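Local structure of FAD dependent oxidoreductase (Chelativorans sp. BNC1, 6PXS) at residues A[270-275]-A[302-306]. The protein is an FAD-dependent iminodiacetate oxidase of the DadA family, a flavoenzyme that oxidises iminodiacetate. Numbering follows the deposited sequence.
With FAD (flavin-adenine dinucleotide), chain E.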
loop_
_atom_site.group_PDB
_atom_site.type_symbol
_atom_site.label_atom_id
_atom_site.label_comp_id
_atom_site.label_asym_id
_atom_site.label_seq_id
_atom_site.Cartn_x
_atom_site.Cartn_y
_atom_site.Cartn_z
ATOM N N GLY A 270 4.705 -11.083 -20.664
ATOM C CA GLY A 270 4.106 -12.074 -19.803
ATOM C C GLY A 270 3.275 -11.400 -18.717
ATOM O O GLY A 270 2.956 -10.209 -18.775
ATOM N N PHE A 271 2.925 -12.193 -17.706
ATOM C CA PHE A 271 2.144 -11.703 -16.571
ATOM C C PHE A 271 3.079 -11.222 -15.458
ATOM O O PHE A 271 3.085 -11.726 -14.334
ATOM C CB PHE A 271 1.195 -12.789 -16.080
ATOM C CG PHE A 271 0.205 -13.237 -17.120
ATOM C CD1 PHE A 271 0.475 -14.329 -17.927
ATOM C CD2 PHE A 271 -0.990 -12.560 -17.297
ATOM C CE1 PHE A 271 -0.429 -14.740 -18.886
ATOM C CE2 PHE A 271 -1.897 -12.965 -18.254
ATOM C CZ PHE A 271 -1.617 -14.058 -19.049
ATOM N N ASP A 272 3.880 -10.215 -15.804
ATOM C CA ASP A 272 4.876 -9.648 -14.896
ATOM C C ASP A 272 4.254 -8.442 -14.205
ATOM O O ASP A 272 4.288 -7.321 -14.712
ATOM C CB ASP A 272 6.139 -9.265 -15.655
ATOM C CG ASP A 272 7.235 -8.773 -14.740
ATOM O OD1 ASP A 272 7.133 -9.011 -13.518
ATOM O OD2 ASP A 272 8.191 -8.141 -15.236
ATOM N N TYR A 273 3.684 -8.679 -13.023
ATOM C CA TYR A 273 2.969 -7.641 -12.279
ATOM C C TYR A 273 3.945 -6.902 -11.361
ATOM O O TYR A 273 3.904 -6.994 -10.133
ATOM C CB TYR A 273 1.813 -8.257 -11.501
ATOM C CG TYR A 273 0.897 -7.251 -10.845
ATOM C CD1 TYR A 273 0.171 -6.345 -11.606
ATOM C CD2 TYR A 273 0.743 -7.219 -9.466
ATOM C CE1 TYR A 273 -0.675 -5.426 -11.010
ATOM C CE2 TYR A 273 -0.100 -6.306 -8.862
ATOM C CZ TYR A 273 -0.806 -5.413 -9.639
ATOM O OH TYR A 273 -1.644 -4.502 -9.039
ATOM N N ARG A 274 4.840 -6.151 -11.997
ATOM C CA ARG A 274 5.840 -5.352 -11.305
ATOM C C ARG A 274 5.871 -3.952 -11.899
ATOM O O ARG A 274 5.560 -3.752 -13.077
ATOM C CB ARG A 274 7.240 -5.986 -11.406
ATOM C CG ARG A 274 7.406 -7.259 -10.598
ATOM C CD ARG A 274 8.682 -8.018 -10.960
ATOM N NE ARG A 274 9.827 -7.135 -11.173
ATOM C CZ ARG A 274 10.244 -6.708 -12.363
ATOM N NH1 ARG A 274 9.620 -7.076 -13.474
ATOM N NH2 ARG A 274 11.295 -5.908 -12.442
ATOM N N VAL A 275 6.243 -2.983 -11.068
ATOM C CA VAL A 275 6.470 -1.610 -11.503
ATOM C C VAL A 275 7.968 -1.449 -11.719
ATOM O O VAL A 275 8.744 -1.436 -10.757
ATOM C CB VAL A 275 5.938 -0.596 -10.483
ATOM C CG1 VAL A 275 6.379 0.812 -10.851
ATOM C CG2 VAL A 275 4.425 -0.683 -10.400
ATOM N N THR A 302 1.382 4.118 -9.359
ATOM C CA THR A 302 1.652 3.669 -10.723
ATOM C C THR A 302 1.007 2.300 -10.887
ATOM O O THR A 302 1.447 1.329 -10.266
ATOM C CB THR A 302 3.152 3.601 -11.003
ATOM O OG1 THR A 302 3.717 4.914 -10.909
ATOM C CG2 THR A 302 3.415 3.032 -12.393
ATOM N N ARG A 303 -0.026 2.223 -11.718
ATOM C CA ARG A 303 -0.769 0.986 -11.898
ATOM C C ARG A 303 -0.148 0.137 -13.001
ATOM O O ARG A 303 0.597 0.624 -13.854
ATOM C CB ARG A 303 -2.232 1.282 -12.226
ATOM C CG ARG A 303 -2.930 2.118 -11.173
ATOM C CD ARG A 303 -4.391 2.329 -11.510
ATOM N NE ARG A 303 -5.023 3.275 -10.597
ATOM C CZ ARG A 303 -6.268 3.720 -10.727
ATOM N NH1 ARG A 303 -7.022 3.305 -11.735
ATOM N NH2 ARG A 303 -6.758 4.584 -9.849
ATOM N N VAL A 304 -0.462 -1.156 -12.965
ATOM C CA VAL A 304 0.012 -2.112 -13.954
ATOM C C VAL A 304 -1.180 -2.896 -14.479
ATOM O O VAL A 304 -2.055 -3.309 -13.708
ATOM C CB VAL A 304 1.072 -3.068 -13.372
ATOM C CG1 VAL A 304 1.451 -4.129 -14.400
ATOM C CG2 VAL A 304 2.297 -2.290 -12.920
ATOM N N GLY A 305 -1.212 -3.100 -15.791
ATOM C CA GLY A 305 -2.285 -3.843 -16.416
ATOM C C GLY A 305 -1.806 -4.611 -17.628
ATOM O O GLY A 305 -0.932 -4.138 -18.361
ATOM N N PHE A 306 -2.365 -5.797 -17.848
ATOM C CA PHE A 306 -2.015 -6.635 -18.988
ATOM C C PHE A 306 -3.124 -6.514 -20.028
ATOM O O PHE A 306 -4.229 -7.030 -19.831
ATOM C CB PHE A 306 -1.817 -8.086 -18.557
ATOM C CG PHE A 306 -0.833 -8.259 -17.430
ATOM C CD1 PHE A 306 0.501 -7.923 -17.596
ATOM C CD2 PHE A 306 -1.240 -8.773 -16.210
ATOM C CE1 PHE A 306 1.407 -8.087 -16.561
ATOM C CE2 PHE A 306 -0.338 -8.941 -15.172
ATOM C CZ PHE A 306 0.983 -8.598 -15.349
HETATM P PA FAD E . -9.804 -7.709 -18.092
HETATM O O1A FAD E . -8.415 -8.070 -17.717
HETATM O O2A FAD E . -10.257 -6.341 -17.576
HETATM O O5B FAD E . -10.833 -8.804 -17.639
HETATM C C5B FAD E . -10.435 -10.180 -17.462
HETATM C C4B FAD E . -11.047 -10.695 -16.185
HETATM O O4B FAD E . -11.277 -12.119 -16.297
HETATM C C3B FAD E . -10.182 -10.499 -14.939
HETATM O O3B FAD E . -10.986 -10.117 -13.829
HETATM C C2B FAD E . -9.562 -11.883 -14.736
HETATM O O2B FAD E . -9.212 -12.127 -13.378
HETATM C C1B FAD E . -10.721 -12.770 -15.176
HETATM N N9A FAD E . -10.337 -14.124 -15.563
HETATM C C8A FAD E . -9.430 -14.489 -16.521
HETATM N N7A FAD E . -9.284 -15.786 -16.650
HETATM C C5A FAD E . -10.158 -16.310 -15.709
HETATM C C6A FAD E . -10.478 -17.630 -15.341
HETATM N N6A FAD E . -9.931 -18.712 -15.902
HETATM N N1A FAD E . -11.393 -17.804 -14.362
HETATM C C2A FAD E . -11.945 -16.729 -13.793
HETATM N N3A FAD E . -11.719 -15.440 -14.059
HETATM C C4A FAD E . -10.811 -15.297 -15.030
HETATM N N1 FAD E . -8.526 1.337 -23.436
HETATM C C2 FAD E . -9.119 2.475 -23.901
HETATM O O2 FAD E . -10.127 2.436 -24.614
HETATM N N3 FAD E . -8.590 3.711 -23.570
HETATM C C4 FAD E . -7.475 3.930 -22.788
HETATM O O4 FAD E . -7.096 5.077 -22.561
HETATM C C4X FAD E . -6.849 2.714 -22.301
HETATM N N5 FAD E . -5.788 2.828 -21.554
HETATM C C5X FAD E . -5.191 1.668 -21.088
HETATM C C6 FAD E . -4.054 1.774 -20.288
HETATM C C7 FAD E . -3.420 0.640 -19.790
HETATM C C7M FAD E . -2.194 0.794 -18.930
HETATM C C8 FAD E . -3.925 -0.631 -20.105
HETATM C C8M FAD E . -3.258 -1.878 -19.584
HETATM C C9 FAD E . -5.059 -0.739 -20.903
HETATM C C9A FAD E . -5.695 0.395 -21.396
HETATM N N10 FAD E . -6.847 0.317 -22.205
HETATM C C10 FAD E . -7.449 1.460 -22.680
HETATM C "C1'" FAD E . -7.418 -0.988 -22.577
HETATM C "C2'" FAD E . -8.431 -1.516 -21.563
HETATM O "O2'" FAD E . -7.994 -1.235 -20.233
HETATM C "C3'" FAD E . -8.566 -3.029 -21.736
HETATM O "O3'" FAD E . -8.593 -3.339 -23.125
HETATM C "C4'" FAD E . -9.811 -3.633 -21.087
HETATM O "O4'" FAD E . -9.810 -3.314 -19.696
HETATM C "C5'" FAD E . -9.864 -5.134 -21.279
HETATM O "O5'" FAD E . -11.001 -5.664 -20.567
HETATM P P FAD E . -11.242 -7.216 -20.466
HETATM O O1P FAD E . -11.165 -7.821 -21.872
HETATM O O2P FAD E . -12.473 -7.540 -19.701
HETATM O O3P FAD E . -9.957 -7.706 -19.669
#
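In the wall of the FAD pocket, segment 302-306 of strand 298-310 turns one side to the cofactor and the other to loop 270-275, which runs antiparallel to it without β-pairing. Gly305 lies against the flavin, its O 3.5 Å from FAD C8M; a CB here would clash with that methyl. On the loop side, the Phe306 ring packs against the backbone of the inverse gamma turn centred on Phe271, CZ 3.3 Å from Asp272 N and Phe271 CA 3.9 Å from the ring centroid (CH-pi). The Phe271 ring, also stacked with Trp206, points its edge at the Phe306 face (T-shaped, centroids 5.5 Å apart, planes at 75°). Tyr273, centre of a second inverse gamma turn, has CE1 3.8 Å from Val304 CB, while Val275 CG2 lies 3.7 Å from Val304 CG2. Arg274 NH1 forms a salt bridge with Asp272 OD2 (2.5 Å). Strand 298-310, outermost within this chain, pairs with strand 220-231; the loop leads into helix 277-290, with Arg274 hydrogen-bonded to Thr298 of a second subunit.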